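Long-range contacts in aminoacyl-histidine dipeptidase (Vibrio alginolyticus, PDB 3MRU), which probably hydrolyses dipeptides, preferentially hydrophobic ones including prolyl amino acids, as a zinc-dependent metallopeptidase of the M20C family: residues 346-351 with 368-373; 220-225 with 430-435; 182-187 with 434-439. One frame throughout, in Å; residues are numbered along the deposited sequence.

Overall arrangement
The three contacts cluster near the middle of the chain, where strands of the large mixed sheet run toward the zinc-bearing part of the molecule. Contact 1 pairs the two arms of a beta hairpin. Its centre is about 9 Å from that of contact 2, and a hydrogen bond of 2.8 Å between Ser349 OG and His433 NE2 joins them. The centres of contacts 1 and 3 are about 11 Å apart, strands 361-370 and 181-199 being sheet neighbours. Contacts 2 and 3 share Ala434 and Gly435; strand 430-432 also adjoins strand 181-199. Contact 3 approaches the metal site more closely: the Leu436 side chain is about 8 Å from a bound zinc ion, that of Ile432 about 12 Å.

Contact 1 of 3, residues 346-351 with 368-373; sequences VETSLN and IRSLID
Thr348 and Ser370 face each other as a non-hydrogen-bonded pair, and their hydroxyls meet on the same side of the hairpin. Thr348 OG1 donates to Ser370 OG at 3.2 Å. With its OG anti to the backbone N (chi1 -180°), Ser370 donates in turn to Ile372 O, 2.6 Å from OG and approached from above the carbonyl plane. On the same face Leu350 and Ile368 lie side by side, pointing the same way, with Leu350 CB 3.9 Å from Ile368 CG1; helix 373-389 packs against Thr348 and Ile368. The opposite face carries Ser349 and Arg369, whose backbones exchange two bonds, Ser349 N to Arg369 O at 2.9 Å and Arg369 N to Ser349 O at 2.7 Å. Ser349 OG is bonded outside the hairpin, to His433, while the extended Arg369 chain leads away to Ser220. Just past the end of strand 368-370, Leu371 N donates to Glu347 O at 3.0 Å. Glu347 OE1 forms a salt bridge with Arg337, while OE2 lies 3.4 Å from Ile372 CG1, the two side chains crossing at a slant. One face thus combines apolar packing with two consecutive hydroxyl hydrogen bonds ending at the N-cap residue Ile372; the other sends its polar ends to neighbouring loops.

Contact 2 of 3, residues 220-225 with 430-435; sequences SGCDIH and MVIHAG
His433 and Gly221 form the compact part of this contact, their CA atoms 5.0 Å apart. The histidine CB points toward the loop, and the residue has 69 Å² of its surface buried there, more than any other in the two segments. The modelled approach of Gly221 O to the histidine side chain is too close to be reliable. Beside the ring, Ile224 brings a single methyl: its CG2 lies 3.8 Å from His433 CD2, and the two side chains cross obliquely. Ile224 CG1 stands anti to the backbone N (chi1 -162°), so that this branch leads away from the histidine and CG2 does the touching. Val346, Arg369 and Leu371 also touch the His433 side chain.

The second half of the contact is looser and partly exposed. Here Cys222 SG, anti to its own carbonyl carbon (chi1 -83°), lies 3.5 Å from Ile432 CG2, a lone sulfur-to-methyl touch at the end of strand 430-432. The Ile432 side chain also touches Tyr181 and Cys184 of the adjoining strand. After Ile432 the chain bends through an inverse gamma turn centred on His433, closed by a weak bond of 2.8 Å from Ala434 N to Ile432 O. The loop has its own internal bracing, as Cys222 N bonds to His219 ND1 and Asp223 OD2 to His219 N.

Together the segments bury 213 Å², by van der Waals contact and without a direct hydrogen bond between them. Gly221 O and His433 O, 3.0 Å apart, are both acceptors and cannot bond to each other. The polar anchor of the imidazole lies outside the two segments, at Ser349 OG, which is hydrogen-bonded to NE2 and would limit the rotation of the ring. The ring is thus bonded to the hairpin, and the loop adds only packing.

Contact 3 of 3, residues 182-187 with 434-439; sequences MGCAGG and AGLECG
Cys184 and Ala185 carry the first segment's side of the contact. Just before them the chain turns a corner at Met182, which bonds through its backbone to Met430 of strand 430-432. Cys184 follows, its CB directed toward residues 434-439. SG lies between the backbone N and the carbonyl carbon (chi1 64°) and is turned into the bend that leads to helix 437-440: it is 3.9 Å from Leu436 N and 4.1 Å from Gly439 CA. The root of the same side chain faces the leucine, with Cys184 CB 4.2 Å from Leu436 CG, a loose apolar touch. That bend is itself closed by a bond of 2.8 Å from Gly439 N to Leu436 O.

At Ala185 the meeting passes to the backbone. Its N donates to Ala434 O across 3.2 Å, but the N-H...O angle of 121° marks a weak bond. Ala185 CB rests 3.8 Å from Ala434 N. From Gly186 onward the strand parts from residues 434-439 and pairs elsewhere, Gly186 with Ser370 and Gly187 with Tyr400.

The side chain of Leu436 is about 6 Å from that of the zinc ligand Asp173, so the contact joins the long strand of the large sheet to the surroundings of the metal site. Against this strand lies the short, weakly bonded helix near 437-439, where Cys438 packs on Met450 and Ser452 of strand 449-452, an outer strand of the six-stranded sheet.

Contact 1 of 3, residues 346-351 with 368-373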
# COMPACT_ATOMS: atom_id res chain seq x y z
N VAL A 346 11.54 -3.37 7.95
CA VAL A 346 10.54 -3.32 9.03
C VAL A 346 9.55 -4.49 8.98
O VAL A 346 8.80 -4.65 8.01
CB VAL A 346 9.73 -2.02 9.00
CG1 VAL A 346 8.76 -2.02 10.16
CG2 VAL A 346 10.65 -0.81 9.05
N GLU A 347 9.56 -5.31 10.02
CA GLU A 347 8.60 -6.39 10.10
C GLU A 347 7.22 -5.94 10.61
O GLU A 347 6.20 -6.32 10.03
CB GLU A 347 9.13 -7.52 10.97
CG GLU A 347 8.27 -8.76 10.92
CD GLU A 347 8.79 -9.85 11.83
OE1 GLU A 347 8.84 -9.64 13.07
OE2 GLU A 347 9.14 -10.93 11.28
N THR A 348 7.17 -5.16 11.68
CA THR A 348 5.89 -4.71 12.23
C THR A 348 5.94 -3.23 12.60
O THR A 348 6.98 -2.73 12.99
CB THR A 348 5.44 -5.54 13.49
OG1 THR A 348 5.59 -6.94 13.26
CG2 THR A 348 3.99 -5.27 13.78
N SER A 349 4.81 -2.54 12.46
CA SER A 349 4.75 -1.14 12.82
C SER A 349 3.32 -0.68 12.97
O SER A 349 2.39 -1.39 12.57
CB SER A 349 5.40 -0.28 11.77
OG SER A 349 4.58 -0.24 10.62
N LEU A 350 3.16 0.50 13.55
CA LEU A 350 1.87 1.14 13.66
C LEU A 350 2.01 2.66 13.72
O LEU A 350 3.04 3.20 14.13
CB LEU A 350 1.08 0.61 14.86
CG LEU A 350 1.15 1.26 16.23
CD1 LEU A 350 -0.13 0.95 16.96
CD2 LEU A 350 2.32 0.69 16.95
N ASN A 351 0.96 3.34 13.30
CA ASN A 351 0.98 4.76 13.22
C ASN A 351 -0.27 5.26 13.89
O ASN A 351 -1.35 4.96 13.42
CB ASN A 351 1.01 5.18 11.74
CG ASN A 351 0.86 6.69 11.53
OD1 ASN A 351 0.66 7.13 10.40
ND2 ASN A 351 0.96 7.48 12.59
N ILE A 368 -2.10 -0.59 12.00
CA ILE A 368 -1.00 -1.50 12.23
C ILE A 368 -0.65 -2.16 10.92
O ILE A 368 -1.54 -2.61 10.18
CB ILE A 368 -1.36 -2.58 13.27
CG1 ILE A 368 -1.86 -1.93 14.56
CG2 ILE A 368 -0.17 -3.47 13.54
CD1 ILE A 368 -2.59 -2.86 15.52
N ARG A 369 0.65 -2.20 10.63
CA ARG A 369 1.17 -2.91 9.47
C ARG A 369 2.10 -4.00 9.93
O ARG A 369 2.73 -3.87 10.99
CB ARG A 369 1.96 -1.96 8.62
CG ARG A 369 1.16 -0.94 7.96
CD ARG A 369 2.11 -0.02 7.28
NE ARG A 369 1.43 1.11 6.66
CZ ARG A 369 0.55 0.99 5.67
NH1 ARG A 369 0.22 -0.21 5.21
NH2 ARG A 369 -0.01 2.08 5.17
N SER A 370 2.20 -5.06 9.13
CA SER A 370 3.10 -6.16 9.41
C SER A 370 3.24 -7.12 8.23
O SER A 370 2.30 -7.29 7.45
CB SER A 370 2.70 -6.86 10.71
OG SER A 370 3.61 -7.92 10.95
N LEU A 371 4.40 -7.76 8.14
CA LEU A 371 4.67 -8.79 7.14
C LEU A 371 4.20 -10.09 7.76
O LEU A 371 3.44 -10.84 7.13
CB LEU A 371 6.15 -8.89 6.80
CG LEU A 371 6.99 -7.63 6.66
CD1 LEU A 371 8.43 -8.02 6.46
CD2 LEU A 371 6.54 -6.79 5.49
N ILE A 372 4.63 -10.37 8.98
CA ILE A 372 4.07 -11.53 9.68
C ILE A 372 2.69 -11.16 10.27
O ILE A 372 2.58 -10.25 11.10
CB ILE A 372 5.02 -12.18 10.74
CG1 ILE A 372 6.38 -12.53 10.11
CG2 ILE A 372 4.36 -13.43 11.36
CD1 ILE A 372 6.39 -13.62 9.03
N ASP A 373 1.65 -11.85 9.83
CA ASP A 373 0.32 -11.55 10.30
C ASP A 373 0.18 -11.91 11.77
O ASP A 373 -0.70 -11.39 12.48
CB ASP A 373 -0.72 -12.28 9.45
CG ASP A 373 -0.70 -11.83 7.99
OD1 ASP A 373 -0.32 -10.65 7.73
OD2 ASP A 373 -1.05 -12.65 7.10

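Contact 2 of 3, residues 220-225 with 430-435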
# COMPACT_ATOMS: atom_id res chain seq x y z
N SER A 220 2.45 6.28 6.31
CA SER A 220 2.61 5.32 7.40
C SER A 220 3.31 4.01 7.02
O SER A 220 3.86 3.33 7.87
CB SER A 220 1.25 5.00 8.04
OG SER A 220 0.66 3.82 7.52
N GLY A 221 3.28 3.65 5.75
CA GLY A 221 3.87 2.39 5.33
C GLY A 221 5.26 2.24 4.76
O GLY A 221 6.05 1.40 5.21
N CYS A 222 5.54 3.06 3.75
CA CYS A 222 6.82 3.03 3.07
C CYS A 222 7.80 3.95 3.85
O CYS A 222 9.02 3.77 3.75
CB CYS A 222 6.69 3.42 1.59
SG CYS A 222 6.16 2.04 0.47
N ASP A 223 7.28 4.90 4.64
CA ASP A 223 8.14 5.87 5.35
C ASP A 223 8.29 5.68 6.87
O ASP A 223 8.75 6.58 7.58
CB ASP A 223 7.66 7.31 5.07
CG ASP A 223 7.54 7.63 3.58
OD1 ASP A 223 8.35 7.07 2.80
OD2 ASP A 223 6.65 8.44 3.18
N ILE A 224 7.90 4.52 7.39
CA ILE A 224 7.84 4.37 8.85
C ILE A 224 9.22 4.23 9.49
O ILE A 224 9.47 4.77 10.58
CB ILE A 224 6.83 3.25 9.29
CG1 ILE A 224 6.46 3.40 10.76
CG2 ILE A 224 7.34 1.87 8.99
CD1 ILE A 224 5.55 4.58 11.07
N HIS A 225 10.12 3.53 8.79
CA HIS A 225 11.50 3.26 9.23
C HIS A 225 12.31 4.52 9.52
O HIS A 225 13.20 4.48 10.36
CB HIS A 225 12.25 2.51 8.13
CG HIS A 225 12.19 3.20 6.80
ND1 HIS A 225 12.95 4.31 6.49
CD2 HIS A 225 11.43 2.95 5.70
CE1 HIS A 225 12.67 4.71 5.26
NE2 HIS A 225 11.76 3.90 4.75
N MET A 430 13.12 -6.29 -3.24
CA MET A 430 12.56 -5.48 -2.16
C MET A 430 11.46 -6.11 -1.31
O MET A 430 10.99 -7.22 -1.59
CB MET A 430 12.02 -4.17 -2.71
CG MET A 430 13.09 -3.18 -2.97
SD MET A 430 12.39 -1.57 -3.26
CE MET A 430 12.55 -0.83 -1.62
N VAL A 431 11.09 -5.39 -0.25
CA VAL A 431 9.92 -5.70 0.57
C VAL A 431 9.28 -4.37 0.92
O VAL A 431 9.89 -3.55 1.59
CB VAL A 431 10.30 -6.46 1.87
CG1 VAL A 431 9.10 -6.58 2.78
CG2 VAL A 431 10.78 -7.83 1.55
N ILE A 432 8.07 -4.11 0.42
CA ILE A 432 7.40 -2.86 0.77
C ILE A 432 6.53 -3.04 1.98
O ILE A 432 5.86 -4.06 2.15
CB ILE A 432 6.57 -2.15 -0.37
CG1 ILE A 432 6.11 -3.13 -1.45
CG2 ILE A 432 7.33 -0.98 -0.96
CD1 ILE A 432 4.99 -4.06 -1.02
N HIS A 433 6.54 -2.02 2.82
CA HIS A 433 5.74 -2.03 4.00
C HIS A 433 4.40 -1.48 3.56
O HIS A 433 3.98 -0.40 4.01
CB HIS A 433 6.40 -1.17 5.09
CG HIS A 433 6.11 -1.65 6.47
ND1 HIS A 433 6.48 -2.90 6.90
CD2 HIS A 433 5.48 -1.06 7.50
CE1 HIS A 433 6.07 -3.06 8.15
NE2 HIS A 433 5.47 -1.96 8.54
N ALA A 434 3.74 -2.23 2.67
CA ALA A 434 2.48 -1.82 2.04
C ALA A 434 1.70 -3.02 1.49
O ALA A 434 2.19 -4.15 1.46
CB ALA A 434 2.69 -0.79 0.98
N GLY A 435 0.47 -2.77 1.06
CA GLY A 435 -0.40 -3.81 0.53
C GLY A 435 -0.32 -3.95 -0.97
O GLY A 435 -0.40 -2.97 -1.70

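Contact 3 of 3, residues 182-187 with 434-439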
# COMPACT_ATOMS: atom_id res chain seq x y z
N MET A 182 9.43 -9.64 -2.83
CA MET A 182 9.38 -10.97 -2.24
C MET A 182 8.48 -10.98 -1.01
O MET A 182 8.26 -12.04 -0.39
CB MET A 182 10.77 -11.50 -1.90
CG MET A 182 11.60 -10.60 -1.01
SD MET A 182 13.27 -11.24 -0.77
CE MET A 182 12.95 -12.88 -0.07
N GLY A 183 7.95 -9.81 -0.67
CA GLY A 183 7.04 -9.71 0.46
C GLY A 183 6.41 -8.35 0.60
O GLY A 183 6.92 -7.34 0.06
N CYS A 184 5.30 -8.32 1.34
CA CYS A 184 4.68 -7.06 1.76
C CYS A 184 3.97 -7.16 3.10
O CYS A 184 3.78 -8.24 3.64
CB CYS A 184 3.73 -6.53 0.68
SG CYS A 184 2.34 -7.60 0.39
N ALA A 185 3.60 -6.00 3.63
CA ALA A 185 2.88 -5.91 4.89
C ALA A 185 1.37 -6.04 4.73
O ALA A 185 0.78 -5.51 3.79
CB ALA A 185 3.21 -4.58 5.57
N GLY A 186 0.75 -6.76 5.66
CA GLY A 186 -0.69 -6.74 5.82
C GLY A 186 -1.00 -5.48 6.57
O GLY A 186 -0.11 -4.66 6.83
N GLY A 187 -2.26 -5.29 6.94
CA GLY A 187 -2.59 -4.14 7.76
C GLY A 187 -3.89 -4.32 8.49
O GLY A 187 -4.59 -5.31 8.24
N ALA A 434 3.74 -2.23 2.67
CA ALA A 434 2.48 -1.82 2.04
C ALA A 434 1.70 -3.02 1.49
O ALA A 434 2.19 -4.15 1.46
CB ALA A 434 2.69 -0.79 0.98
N GLY A 435 0.47 -2.77 1.06
CA GLY A 435 -0.40 -3.81 0.53
C GLY A 435 -0.32 -3.95 -0.97
O GLY A 435 -0.40 -2.97 -1.70
N LEU A 436 -0.15 -5.20 -1.41
CA LEU A 436 -0.17 -5.59 -2.81
C LEU A 436 -1.07 -6.81 -2.97
O LEU A 436 -1.13 -7.66 -2.08
CB LEU A 436 1.22 -5.97 -3.30
CG LEU A 436 2.50 -5.18 -3.05
CD1 LEU A 436 3.66 -5.99 -3.61
CD2 LEU A 436 2.49 -3.77 -3.62
N GLU A 437 -1.74 -6.89 -4.12
CA GLU A 437 -2.62 -8.00 -4.47
C GLU A 437 -2.01 -9.37 -4.18
O GLU A 437 -2.65 -10.22 -3.59
CB GLU A 437 -2.98 -7.90 -5.94
CG GLU A 437 -3.99 -8.92 -6.44
CD GLU A 437 -4.55 -8.51 -7.78
OE1 GLU A 437 -3.74 -8.30 -8.72
OE2 GLU A 437 -5.80 -8.35 -7.89
N CYS A 438 -0.77 -9.58 -4.59
CA CYS A 438 -0.14 -10.89 -4.33
C CYS A 438 -0.05 -11.27 -2.84
O CYS A 438 0.24 -12.42 -2.49
CB CYS A 438 1.23 -11.04 -5.03
SG CYS A 438 2.40 -9.68 -4.78
N GLY A 439 -0.30 -10.30 -1.96
CA GLY A 439 -0.37 -10.57 -0.53
C GLY A 439 -1.56 -11.46 -0.25
O GLY A 439 -1.40 -12.60 0.24